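Long-range contact in lipoprotein (Bacillus anthracis, PDB 4JG9), which is of unknown function, a putative lipoprotein probably tethered to the cell membrane through a lipid anchor, with an all-beta domain of the DUF4871 family: residues 44-55 against 154-165. Sequence-based numbering, arbitrary orientation.
Sequences FFHLSVLKDVNW and LWVLNIYVNEKY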
loop_
_atom_site.group_PDB
_atom_site.type_symbol
_atom_site.label_atom_id
_atom_site.label_comp_id
_atom_site.label_asym_id
_atom_site.label_seq_id
_atom_site.Cartn_x
_atom_site.Cartn_y
_atom_site.Cartn_z
ATOM N N PHE A 44 11.306 -0.244 -5.992
ATOM C CA PHE A 44 11.741 0.637 -7.081
ATOM C C PHE A 44 11.501 2.098 -6.763
ATOM O O PHE A 44 11.851 2.974 -7.554
ATOM C CB PHE A 44 11.124 0.252 -8.441
ATOM C CG PHE A 44 9.623 0.116 -8.423
ATOM C CD1 PHE A 44 8.804 1.223 -8.628
ATOM C CD2 PHE A 44 9.029 -1.129 -8.212
ATOM C CE1 PHE A 44 7.398 1.097 -8.627
ATOM C CE2 PHE A 44 7.641 -1.271 -8.208
ATOM C CZ PHE A 44 6.819 -0.155 -8.421
ATOM N N PHE A 45 10.958 2.381 -5.591
ATOM C CA PHE A 45 10.754 3.761 -5.209
ATOM C C PHE A 45 11.882 4.272 -4.338
ATOM O O PHE A 45 12.238 3.659 -3.344
ATOM C CB PHE A 45 9.443 3.955 -4.463
ATOM C CG PHE A 45 9.330 5.297 -3.812
ATOM C CD1 PHE A 45 8.967 6.403 -4.544
ATOM C CD2 PHE A 45 9.617 5.457 -2.475
ATOM C CE1 PHE A 45 8.874 7.643 -3.954
ATOM C CE2 PHE A 45 9.529 6.693 -1.877
ATOM C CZ PHE A 45 9.155 7.787 -2.619
ATOM N N HIS A 46 12.433 5.412 -4.724
ATOM C CA HIS A 46 13.479 6.058 -3.960
ATOM C C HIS A 46 13.092 7.501 -3.742
ATOM O O HIS A 46 12.474 8.119 -4.592
ATOM C CB HIS A 46 14.817 5.981 -4.687
ATOM C CG HIS A 46 15.175 4.605 -5.148
ATOM N ND1 HIS A 46 15.543 3.602 -4.280
ATOM C CD2 HIS A 46 15.224 4.066 -6.389
ATOM C CE1 HIS A 46 15.799 2.503 -4.966
ATOM N NE2 HIS A 46 15.613 2.758 -6.247
ATOM N N LEU A 47 13.466 8.038 -2.596
ATOM C CA LEU A 47 13.139 9.409 -2.255
ATOM C C LEU A 47 13.781 10.401 -3.210
ATOM O O LEU A 47 13.296 11.507 -3.386
ATOM C CB LEU A 47 13.518 9.717 -0.814
ATOM C CG LEU A 47 12.440 9.346 0.196
ATOM C CD1 LEU A 47 12.867 9.714 1.602
ATOM C CD2 LEU A 47 11.142 10.044 -0.156
ATOM N N SER A 48 14.901 10.025 -3.797
ATOM C CA SER A 48 15.611 10.960 -4.660
ATOM C C SER A 48 14.742 11.538 -5.776
ATOM O O SER A 48 15.098 12.573 -6.331
ATOM C CB SER A 48 16.864 10.319 -5.260
ATOM O OG SER A 48 16.539 9.173 -6.030
ATOM N N VAL A 49 13.614 10.899 -6.104
ATOM C CA VAL A 49 12.725 11.462 -7.126
ATOM C C VAL A 49 12.134 12.789 -6.668
ATOM O O VAL A 49 11.635 13.554 -7.486
ATOM C CB VAL A 49 11.558 10.530 -7.534
ATOM C CG1 VAL A 49 12.088 9.310 -8.268
ATOM C CG2 VAL A 49 10.722 10.134 -6.327
ATOM N N LEU A 50 12.180 13.053 -5.366
ATOM C CA LEU A 50 11.680 14.317 -4.829
ATOM C C LEU A 50 12.621 15.496 -5.072
ATOM O O LEU A 50 12.224 16.648 -4.880
ATOM C CB LEU A 50 11.451 14.208 -3.325
ATOM C CG LEU A 50 10.357 13.273 -2.834
ATOM C CD1 LEU A 50 10.258 13.355 -1.318
ATOM C CD2 LEU A 50 9.037 13.616 -3.492
ATOM N N LYS A 51 13.861 15.208 -5.467
ATOM C CA LYS A 51 14.932 16.210 -5.456
ATOM C C LYS A 51 14.649 17.529 -6.186
ATOM O O LYS A 51 14.895 18.614 -5.645
ATOM C CB LYS A 51 16.265 15.604 -5.934
ATOM C CG LYS A 51 16.279 15.232 -7.421
ATOM C CD LYS A 51 17.608 14.639 -7.885
ATOM C CE LYS A 51 17.595 14.412 -9.399
ATOM N NZ LYS A 51 18.949 14.184 -9.973
ATOM N N ASP A 52 14.081 17.444 -7.383
ATOM C CA ASP A 52 13.912 18.635 -8.204
ATOM C C ASP A 52 12.459 18.997 -8.412
ATOM O O ASP A 52 12.127 19.727 -9.342
ATOM C CB ASP A 52 14.563 18.418 -9.566
ATOM C CG ASP A 52 16.052 18.218 -9.467
ATOM O OD1 ASP A 52 16.721 19.021 -8.777
ATOM O OD2 ASP A 52 16.545 17.239 -10.067
ATOM N N VAL A 53 11.593 18.518 -7.531
ATOM C CA VAL A 53 10.176 18.745 -7.713
ATOM C C VAL A 53 9.871 20.218 -7.492
ATOM O O VAL A 53 10.322 20.820 -6.521
ATOM C CB VAL A 53 9.326 17.857 -6.774
ATOM C CG1 VAL A 53 7.865 18.308 -6.752
ATOM C CG2 VAL A 53 9.444 16.389 -7.186
ATOM N N ASN A 54 9.120 20.799 -8.409
ATOM C CA ASN A 54 8.713 22.171 -8.254
ATOM C C ASN A 54 7.332 22.073 -7.662
ATOM O O ASN A 54 6.413 21.586 -8.301
ATOM C CB ASN A 54 8.675 22.860 -9.613
ATOM C CG ASN A 54 8.339 24.333 -9.514
ATOM O OD1 ASN A 54 8.376 24.921 -8.436
ATOM N ND2 ASN A 54 8.006 24.936 -10.647
ATOM N N TRP A 55 7.179 22.537 -6.433
ATOM C CA TRP A 55 5.921 22.348 -5.743
ATOM C C TRP A 55 4.885 23.387 -6.099
ATOM O O TRP A 55 4.524 24.238 -5.307
ATOM C CB TRP A 55 6.141 22.235 -4.238
ATOM C CG TRP A 55 6.625 20.878 -3.868
ATOM C CD1 TRP A 55 7.909 20.498 -3.657
ATOM C CD2 TRP A 55 5.830 19.704 -3.708
ATOM N NE1 TRP A 55 7.965 19.167 -3.360
ATOM C CE2 TRP A 55 6.697 18.656 -3.382
ATOM C CE3 TRP A 55 4.465 19.440 -3.801
ATOM C CZ2 TRP A 55 6.249 17.369 -3.152
ATOM C CZ3 TRP A 55 4.024 18.167 -3.571
ATOM C CH2 TRP A 55 4.909 17.146 -3.249
ATOM N N LEU A 154 -1.059 19.999 -2.207
ATOM C CA LEU A 154 -0.299 19.578 -3.374
ATOM C C LEU A 154 0.279 18.177 -3.155
ATOM O O LEU A 154 0.746 17.826 -2.056
ATOM C CB LEU A 154 0.817 20.581 -3.677
ATOM C CG LEU A 154 0.397 22.018 -4.054
ATOM C CD1 LEU A 154 1.592 22.953 -4.146
ATOM C CD2 LEU A 154 -0.345 22.012 -5.373
ATOM N N TRP A 155 0.206 17.375 -4.213
ATOM C CA TRP A 155 0.701 16.012 -4.231
ATOM C C TRP A 155 1.532 15.837 -5.483
ATOM O O TRP A 155 1.134 16.289 -6.558
ATOM C CB TRP A 155 -0.465 15.020 -4.279
ATOM C CG TRP A 155 -1.265 14.962 -3.010
ATOM C CD1 TRP A 155 -2.261 15.814 -2.630
ATOM C CD2 TRP A 155 -1.135 13.998 -1.951
ATOM N NE1 TRP A 155 -2.755 15.442 -1.397
ATOM C CE2 TRP A 155 -2.079 14.332 -0.962
ATOM C CE3 TRP A 155 -0.306 12.889 -1.747
ATOM C CZ2 TRP A 155 -2.226 13.592 0.214
ATOM C CZ3 TRP A 155 -0.446 12.152 -0.573
ATOM C CH2 TRP A 155 -1.396 12.506 0.391
ATOM N N VAL A 156 2.683 15.187 -5.354
ATOM C CA VAL A 156 3.455 14.806 -6.525
ATOM C C VAL A 156 3.105 13.373 -6.915
ATOM O O VAL A 156 2.977 12.491 -6.055
ATOM C CB VAL A 156 4.978 14.969 -6.319
ATOM C CG1 VAL A 156 5.481 14.066 -5.180
ATOM C CG2 VAL A 156 5.737 14.688 -7.634
ATOM N N LEU A 157 2.923 13.150 -8.208
ATOM C CA LEU A 157 2.606 11.823 -8.707
ATOM C C LEU A 157 3.811 11.228 -9.431
ATOM O O LEU A 157 4.151 11.669 -10.526
ATOM C CB LEU A 157 1.427 11.918 -9.664
ATOM C CG LEU A 157 0.019 11.734 -9.105
ATOM C CD1 LEU A 157 -0.168 12.482 -7.821
ATOM C CD2 LEU A 157 -0.997 12.207 -10.139
ATOM N N ASN A 158 4.460 10.239 -8.819
ATOM C CA ASN A 158 5.612 9.584 -9.450
ATOM C C ASN A 158 5.164 8.382 -10.261
ATOM O O ASN A 158 4.480 7.504 -9.747
ATOM C CB ASN A 158 6.636 9.162 -8.405
ATOM C CG ASN A 158 7.070 10.309 -7.538
ATOM O OD1 ASN A 158 7.837 11.171 -7.976
ATOM N ND2 ASN A 158 6.566 10.346 -6.297
ATOM N N ILE A 159 5.525 8.361 -11.538
ATOM C CA ILE A 159 4.970 7.381 -12.461
ATOM C C ILE A 159 6.048 6.412 -12.945
ATOM O O ILE A 159 7.142 6.825 -13.347
ATOM C CB ILE A 159 4.287 8.073 -13.665
ATOM C CG1 ILE A 159 3.152 8.986 -13.193
ATOM C CG2 ILE A 159 3.761 7.060 -14.666
ATOM C CD1 ILE A 159 3.063 10.251 -14.020
ATOM N N TYR A 160 5.731 5.123 -12.880
ATOM C CA TYR A 160 6.647 4.061 -13.278
ATOM C C TYR A 160 5.940 3.181 -14.286
ATOM O O TYR A 160 4.719 3.037 -14.251
ATOM C CB TYR A 160 7.076 3.219 -12.063
ATOM C CG TYR A 160 7.728 4.043 -10.978
ATOM C CD1 TYR A 160 9.106 4.004 -10.776
ATOM C CD2 TYR A 160 6.962 4.871 -10.154
ATOM C CE1 TYR A 160 9.709 4.775 -9.787
ATOM C CE2 TYR A 160 7.559 5.653 -9.164
ATOM C CZ TYR A 160 8.926 5.596 -8.988
ATOM O OH TYR A 160 9.503 6.364 -8.006
ATOM N N VAL A 161 6.706 2.636 -15.217
ATOM C CA VAL A 161 6.199 1.626 -16.116
ATOM C C VAL A 161 7.156 0.465 -16.073
ATOM O O VAL A 161 8.382 0.650 -16.215
ATOM C CB VAL A 161 6.068 2.147 -17.561
ATOM C CG1 VAL A 161 5.733 1.004 -18.524
ATOM C CG2 VAL A 161 5.043 3.265 -17.615
ATOM N N ASN A 162 6.595 -0.721 -15.861
ATOM C CA ASN A 162 7.404 -1.922 -15.735
ATOM C C ASN A 162 8.465 -1.724 -14.655
ATOM O O ASN A 162 9.597 -2.193 -14.796
ATOM C CB ASN A 162 8.045 -2.295 -17.074
ATOM C CG ASN A 162 8.420 -3.759 -17.142
ATOM O OD1 ASN A 162 7.853 -4.585 -16.420
ATOM N ND2 ASN A 162 9.373 -4.096 -18.010
ATOM N N GLU A 163 8.081 -0.993 -13.603
ATOM C CA GLU A 163 8.928 -0.738 -12.428
ATOM C C GLU A 163 10.093 0.201 -12.664
ATOM O O GLU A 163 10.943 0.360 -11.787
ATOM C CB GLU A 163 9.422 -2.051 -11.793
ATOM C CG GLU A 163 8.283 -2.949 -11.386
ATOM C CD GLU A 163 8.691 -4.026 -10.394
ATOM O OE1 GLU A 163 9.907 -4.141 -10.106
ATOM O OE2 GLU A 163 7.780 -4.741 -9.894
ATOM N N LYS A 164 10.126 0.814 -13.844
ATOM C CA LYS A 164 11.151 1.793 -14.204
ATOM C C LYS A 164 10.559 3.201 -14.194
ATOM O O LYS A 164 9.461 3.416 -14.716
ATOM C CB LYS A 164 11.713 1.466 -15.584
ATOM C CG LYS A 164 12.746 2.447 -16.120
ATOM C CD LYS A 164 13.164 2.018 -17.518
ATOM C CE LYS A 164 14.045 3.034 -18.181
ATOM N NZ LYS A 164 15.402 3.050 -17.585
ATOM N N TYR A 165 11.265 4.144 -13.574
ATOM C CA TYR A 165 10.784 5.521 -13.478
ATOM C C TYR A 165 10.485 6.116 -14.855
ATOM O O TYR A 165 11.296 6.016 -15.774
ATOM C CB TYR A 165 11.798 6.395 -12.736
ATOM C CG TYR A 165 11.374 7.836 -12.603
ATOM C CD1 TYR A 165 10.535 8.243 -11.570
ATOM C CD2 TYR A 165 11.813 8.798 -13.507
ATOM C CE1 TYR A 165 10.140 9.571 -11.447
ATOM C CE2 TYR A 165 11.424 10.127 -13.387
ATOM C CZ TYR A 165 10.586 10.504 -12.361
ATOM O OH TYR A 165 10.199 11.824 -12.244
HETATM O O HOH W 1 12.229 5.858 -7.569
#
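Phe44 packs against Tyr160 and Glu163 at the turn end of the hairpin in a contact in which the loop 44-55, with a short 3-10 turn, lies along one face of a beta hairpin. Strands 153-161 and 164-173 form that antiparallel hairpin, joined by a type I' turn from Val161 to Lys164. The Phe44 ring takes Glu163 CB over one face, a CH-pi contact with CB 4.1 Å from the ring centroid. On the Tyr160 side, Phe44 CD1 lies over the tyrosine ring, 3.5 Å from Tyr160 CD1, with the two ring planes inclined at 59°. Phe44 CG sits between the backbone N and the carbonyl carbon (chi1 52°), a setting that brings the ring between Tyr160 and Glu163.

In the middle, Val49 divides its methyls: CG1 reaches Tyr165 CE1 at 3.7 Å, while CG2 meets the amide of Asn158. Toward the start of strand 153-161, Trp55 brings the CZ3 and CH2 corner of its six-membered ring against the backbone of Leu154 to Val156, with CH2 3.7 Å from Val156 CG1 and CE3 near Leu154 CB. Leu50 CD2 and Val53 CG2 add looser contacts to the two methyls of Val156.

Asn158 is held by hydrogen bonds to Gln168 through OD1 and to the Ile107 carbonyl through ND2; Gln168 NE2 is also hydrogen-bonded to Val49 O, linking loop and strand. Glu163 OE2 is hydrogen-bonded to Ser126 OG of the second subunit. Tyr160 OH, at the edge of the Phe45 ring, shares a water with the loop: the water donates to Phe44 O and accepts from His46 N, each at 2.9 Å.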